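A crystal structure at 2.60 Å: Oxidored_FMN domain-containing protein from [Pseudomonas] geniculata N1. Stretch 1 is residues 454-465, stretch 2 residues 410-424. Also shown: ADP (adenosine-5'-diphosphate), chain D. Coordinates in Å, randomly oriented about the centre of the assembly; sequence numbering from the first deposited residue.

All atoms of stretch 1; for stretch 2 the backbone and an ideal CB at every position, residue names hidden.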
# COMPACT_ATOMS: atom_id res chain seq x y z
N PRO A 454 -10.48 -1.05 30.87
CA PRO A 454 -10.18 -1.13 32.30
C PRO A 454 -9.18 -2.25 32.62
O PRO A 454 -8.54 -2.18 33.64
CB PRO A 454 -11.55 -1.40 32.94
CG PRO A 454 -12.32 -2.15 31.86
CD PRO A 454 -11.82 -1.58 30.54
N ASN A 455 -9.05 -3.23 31.72
CA ASN A 455 -8.12 -4.38 31.87
C ASN A 455 -6.69 -4.01 31.43
O ASN A 455 -5.83 -4.87 31.59
CB ASN A 455 -8.61 -5.62 31.12
CG ASN A 455 -9.01 -5.39 29.68
OD1 ASN A 455 -9.54 -4.34 29.35
ND2 ASN A 455 -8.81 -6.40 28.84
N VAL A 456 -6.44 -2.79 30.94
CA VAL A 456 -5.10 -2.30 30.52
C VAL A 456 -4.58 -1.25 31.52
O VAL A 456 -5.34 -0.32 31.86
CB VAL A 456 -5.11 -1.72 29.09
CG1 VAL A 456 -3.78 -1.05 28.73
CG2 VAL A 456 -5.46 -2.78 28.05
N SER A 457 -3.31 -1.38 31.92
CA SER A 457 -2.52 -0.39 32.70
C SER A 457 -1.34 0.07 31.83
O SER A 457 -0.62 -0.80 31.30
CB SER A 457 -2.06 -0.96 34.01
OG SER A 457 -3.17 -1.52 34.71
N MET A 458 -1.18 1.38 31.69
CA MET A 458 -0.17 2.00 30.80
C MET A 458 0.81 2.81 31.66
O MET A 458 0.36 3.75 32.30
CB MET A 458 -0.86 2.88 29.76
CG MET A 458 -1.97 2.14 29.02
SD MET A 458 -2.57 2.98 27.54
CE MET A 458 -1.16 2.85 26.44
N TYR A 459 2.09 2.42 31.71
CA TYR A 459 3.15 3.08 32.51
C TYR A 459 4.19 3.70 31.57
O TYR A 459 4.89 2.95 30.87
CB TYR A 459 3.80 2.09 33.48
CG TYR A 459 2.82 1.37 34.38
CD1 TYR A 459 2.08 2.06 35.33
CD2 TYR A 459 2.63 0.01 34.28
CE1 TYR A 459 1.18 1.41 36.16
CE2 TYR A 459 1.73 -0.66 35.09
CZ TYR A 459 1.01 0.04 36.04
OH TYR A 459 0.12 -0.62 36.82
N LEU A 460 4.34 5.03 31.61
CA LEU A 460 5.09 5.79 30.58
C LEU A 460 6.44 6.30 31.08
O LEU A 460 7.07 7.05 30.31
CB LEU A 460 4.25 6.98 30.10
CG LEU A 460 3.68 6.86 28.69
CD1 LEU A 460 2.91 8.12 28.32
CD2 LEU A 460 4.78 6.57 27.67
N ASP A 461 6.91 5.98 32.28
CA ASP A 461 8.25 6.52 32.65
C ASP A 461 8.98 5.43 33.41
O ASP A 461 9.63 5.74 34.41
CB ASP A 461 8.14 7.87 33.36
CG ASP A 461 8.11 9.03 32.38
OD1 ASP A 461 9.06 9.14 31.55
OD2 ASP A 461 7.13 9.80 32.41
N SER A 462 8.94 4.22 32.85
CA SER A 462 9.23 2.95 33.54
C SER A 462 10.25 2.13 32.76
O SER A 462 9.90 1.17 32.07
CB SER A 462 7.93 2.23 33.78
OG SER A 462 6.94 3.15 34.24
N PRO A 463 11.56 2.47 32.86
CA PRO A 463 12.62 1.57 32.42
C PRO A 463 12.67 0.40 33.41
O PRO A 463 12.66 0.66 34.60
CB PRO A 463 13.90 2.44 32.44
CG PRO A 463 13.59 3.54 33.44
CD PRO A 463 12.09 3.74 33.39
N LEU A 464 12.66 -0.83 32.90
CA LEU A 464 12.57 -2.07 33.72
C LEU A 464 13.89 -2.86 33.61
O LEU A 464 14.30 -3.18 32.47
CB LEU A 464 11.38 -2.91 33.25
CG LEU A 464 10.01 -2.25 33.34
CD1 LEU A 464 8.92 -3.17 32.79
CD2 LEU A 464 9.68 -1.84 34.77
N GLY A 465 14.53 -3.12 34.75
CA GLY A 465 15.57 -4.16 34.91
C GLY A 465 14.90 -5.52 35.04
O GLY A 465 13.65 -5.54 35.18
N UNK A 410 -9.04 -9.53 23.67
CA UNK A 410 -9.41 -10.94 23.99
C UNK A 410 -9.95 -11.01 25.41
O UNK A 410 -10.73 -11.94 25.69
CB UNK A 410 -8.21 -11.88 23.84
N UNK A 411 -9.51 -10.08 26.27
CA UNK A 411 -10.05 -9.84 27.62
C UNK A 411 -9.02 -10.06 28.73
O UNK A 411 -9.42 -9.95 29.91
CB UNK A 411 -11.25 -10.75 27.86
N UNK A 412 -7.76 -10.36 28.40
CA UNK A 412 -6.67 -10.60 29.39
C UNK A 412 -6.43 -9.33 30.22
O UNK A 412 -6.78 -8.22 29.75
CB UNK A 412 -5.38 -11.02 28.69
N UNK A 413 -5.83 -9.50 31.40
CA UNK A 413 -5.30 -8.38 32.23
C UNK A 413 -3.93 -8.00 31.65
O UNK A 413 -3.07 -8.88 31.62
CB UNK A 413 -5.18 -8.77 33.71
N UNK A 414 -3.77 -6.77 31.17
CA UNK A 414 -2.58 -6.34 30.37
C UNK A 414 -1.93 -5.12 31.01
O UNK A 414 -2.58 -4.08 31.06
CB UNK A 414 -2.97 -6.02 28.93
N UNK A 415 -0.67 -5.24 31.43
CA UNK A 415 0.19 -4.08 31.77
C UNK A 415 1.21 -3.87 30.64
O UNK A 415 1.71 -4.88 30.10
CB UNK A 415 0.90 -4.29 33.11
N UNK A 416 1.45 -2.61 30.28
CA UNK A 416 2.50 -2.21 29.29
C UNK A 416 3.36 -1.07 29.89
O UNK A 416 2.78 -0.11 30.43
CB UNK A 416 1.87 -1.76 27.97
N UNK A 417 4.68 -1.22 29.82
CA UNK A 417 5.69 -0.26 30.32
C UNK A 417 6.56 0.23 29.15
O UNK A 417 6.84 -0.57 28.25
CB UNK A 417 6.56 -0.90 31.40
N UNK A 418 6.96 1.51 29.18
CA UNK A 418 7.97 2.09 28.25
C UNK A 418 8.85 3.06 29.04
O UNK A 418 8.34 3.68 29.99
CB UNK A 418 7.30 2.81 27.07
N UNK A 419 10.11 3.20 28.64
CA UNK A 419 11.14 3.99 29.36
C UNK A 419 10.99 5.49 29.03
O UNK A 419 11.57 6.28 29.80
CB UNK A 419 12.54 3.51 28.99
N UNK A 420 10.26 5.85 27.96
CA UNK A 420 10.16 7.23 27.45
C UNK A 420 8.90 7.94 27.93
O UNK A 420 8.05 7.30 28.53
CB UNK A 420 10.19 7.23 25.92
N UNK A 421 8.77 9.24 27.67
CA UNK A 421 7.64 10.09 28.14
C UNK A 421 6.48 10.04 27.14
O UNK A 421 5.46 10.72 27.41
CB UNK A 421 8.09 11.54 28.33
N UNK A 422 6.60 9.28 26.04
CA UNK A 422 5.60 9.29 24.94
C UNK A 422 5.54 7.90 24.29
O UNK A 422 6.62 7.32 24.00
CB UNK A 422 5.95 10.35 23.89
N UNK A 423 4.32 7.39 24.10
CA UNK A 423 4.06 6.07 23.46
C UNK A 423 4.48 6.17 21.99
O UNK A 423 4.27 7.24 21.40
CB UNK A 423 2.59 5.67 23.58
N UNK A 424 5.08 5.11 21.45
CA UNK A 424 5.40 4.99 20.01
C UNK A 424 6.79 4.42 19.72
O UNK A 424 7.10 4.21 18.54
CB UNK A 424 5.29 6.36 19.35
PB ADP D . 9.36 -2.16 17.76
O1B ADP D . 8.09 -1.89 18.53
O2B ADP D . 9.27 -1.81 16.28
O3B ADP D . 9.89 -3.55 18.00
PA ADP D . 10.52 0.21 19.02
O1A ADP D . 9.44 1.00 18.35
O2A ADP D . 11.92 0.69 18.94
O3A ADP D . 10.51 -1.24 18.39
O5' ADP D . 10.10 -0.08 20.55
C5' ADP D . 11.07 -0.18 21.62
C4' ADP D . 10.61 0.64 22.80
O4' ADP D . 10.91 -0.10 24.02
C3' ADP D . 11.31 2.00 22.97
O3' ADP D . 10.46 3.00 23.52
C2' ADP D . 12.44 1.64 23.94
O2' ADP D . 13.06 2.73 24.58
C1' ADP D . 11.64 0.75 24.88
N9 ADP D . 12.45 -0.03 25.82
C8 ADP D . 13.67 -0.62 25.60
N7 ADP D . 14.15 -1.23 26.65
C5 ADP D . 13.20 -1.00 27.65
C6 ADP D . 13.11 -1.38 29.01
N6 ADP D . 14.03 -2.11 29.63
N1 ADP D . 12.02 -0.99 29.71
C2 ADP D . 11.09 -0.27 29.08
N3 ADP D . 11.05 0.14 27.81
C4 ADP D . 12.14 -0.26 27.14

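Position 410 lies beyond the reach of stretch 1, so the visible atoms leave its side chain open; it is Arg410, whose guanidinium is bonded elsewhere in the structure. Position 411 is more telling. Its phi of 119° would jam a CB against the preceding carbonyl oxygen, which by itself calls for glycine, and Gly411 ends the helix in a Schellman motif. At 412 CA-to-CB points away and many side chains would do, because what stretch 1 uses is the backbone: Asn455 ND2 donates to the carbonyl O of the residue here, Tyr412, at 2.9 Å.

From 413 the chain runs parallel to strand 456-459. A CB at 413 points away, but a long polar side chain could bend back toward Asn455. Gln413 does so, its OE1 coming 3.7 Å from Asn455 CB without a hydrogen bond.

Position 414 pairs with Val456, and its ideal CB lies 4.2 Å from Val456 CG2, so a beta-branched or other apolar residue suits the strand. Val414 fits; its N donates to Asn455 O (2.8 Å) and its O accepts from Ser457 N (2.9 Å). Position 415 turns to the other face, beside Ser457 and the Tyr459 ring, where a small residue, polar or not, would be accommodated easily. It is Ser415, with OG 3.7 Å from Ser457 CB.

Position 416 returns to the face of Val456 and Met458, favouring an aliphatic side chain. Ile416 brings CG2 to 4.1 Å from Met458 CG, while the ladder continues through Ile416 N to Ser457 O and Tyr459 N to Ile416 O, both 2.9 Å. At 417 the ideal CB is already 3.6 Å from Leu464 CD1 and 4.0 Å from Ser462 O. Little space remains in that direction, and alanine is a natural choice: Ala417 makes the apolar contact with a methyl alone.

Beyond the strand, 418 still bonds through its backbone, and the nearby ADP ribose offers hydroxyls, so an acceptor would suit. The residue is Asp418: Asp418 N donates to Tyr459 O at 3.0 Å, and Asp418 O accepts from Ser462 N at 3.0 Å. Its side chain takes ADP O3' on Asp418 OD1 at 2.5 Å, and Asp418 OD2 accepts from the backbone N of residue 420 at 2.8 Å. Position 419 has Pro463 CB 3.9 Å from its ideal CB, inviting a small apolar group; Ala419 packs there.

At 420 CB would point away and its phi of -97° does not demand glycine, though the residue is Gly420. Position 421 has its ideal CB 4.1 Å from Asp461 OD1, so a small polar residue is reasonable; Ser421 occupies it. Position 422 points away, and Glu422 finds its partners elsewhere in the structure.

Position 423 starts sideways, but between Leu460 and Met458 there is a slot for a broad, flat side chain. Trp423 fills it: Leu460 CD2 sits 3.5 Å from the centroid of its five-membered ring, and Met458 CE lies 3.9 Å from that centroid over the opposite face, both CH-pi contacts. Finally, 424 has phi 137°, again calling for glycine, and is Gly424.

Stretch 2 (410-424) RGYQVSIADAGSEWG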
# COMPACT_ATOMS: atom_id res chain seq x y z
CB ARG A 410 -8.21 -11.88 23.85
CG ARG A 410 -7.66 -11.99 22.43
CD ARG A 410 -6.55 -13.00 22.35
NE ARG A 410 -7.05 -14.33 22.67
CZ ARG A 410 -6.32 -15.40 22.92
NH1 ARG A 410 -4.99 -15.32 22.89
NH2 ARG A 410 -6.92 -16.54 23.21
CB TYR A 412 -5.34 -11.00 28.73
CG TYR A 412 -5.34 -12.35 28.08
CD1 TYR A 412 -5.07 -13.50 28.81
CD2 TYR A 412 -5.66 -12.51 26.74
CE1 TYR A 412 -5.10 -14.76 28.23
CE2 TYR A 412 -5.69 -13.76 26.14
CZ TYR A 412 -5.41 -14.89 26.89
OH TYR A 412 -5.44 -16.12 26.31
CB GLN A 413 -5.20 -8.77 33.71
CG GLN A 413 -6.50 -9.32 34.30
CD GLN A 413 -7.66 -8.38 34.12
OE1 GLN A 413 -7.52 -7.17 34.27
NE2 GLN A 413 -8.81 -8.93 33.78
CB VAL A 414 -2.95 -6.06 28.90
CG1 VAL A 414 -1.79 -5.45 28.13
CG2 VAL A 414 -3.49 -7.30 28.21
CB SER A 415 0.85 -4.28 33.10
OG SER A 415 -0.12 -4.13 34.13
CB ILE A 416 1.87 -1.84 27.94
CG1 ILE A 416 2.91 -1.34 26.94
CG2 ILE A 416 0.74 -0.83 28.12
CD1 ILE A 416 2.48 -1.46 25.49
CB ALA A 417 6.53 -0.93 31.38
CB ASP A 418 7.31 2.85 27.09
CG ASP A 418 8.32 3.28 26.04
OD1 ASP A 418 8.75 2.40 25.26
OD2 ASP A 418 8.73 4.49 26.06
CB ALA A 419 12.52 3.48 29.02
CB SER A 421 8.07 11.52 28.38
OG SER A 421 9.29 11.80 27.74
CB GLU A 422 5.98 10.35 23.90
CG GLU A 422 4.85 10.73 22.97
CD GLU A 422 5.28 11.60 21.80
OE1 GLU A 422 6.01 12.59 22.04
OE2 GLU A 422 4.88 11.30 20.66
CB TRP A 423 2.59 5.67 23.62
CG TRP A 423 2.22 5.43 25.04
CD1 TRP A 423 1.46 6.23 25.85
CD2 TRP A 423 2.65 4.32 25.86
NE1 TRP A 423 1.38 5.70 27.10
CE2 TRP A 423 2.09 4.52 27.14
CE3 TRP A 423 3.43 3.19 25.62
CZ2 TRP A 423 2.31 3.63 28.18
CZ3 TRP A 423 3.65 2.31 26.66
CH2 TRP A 423 3.09 2.53 27.92
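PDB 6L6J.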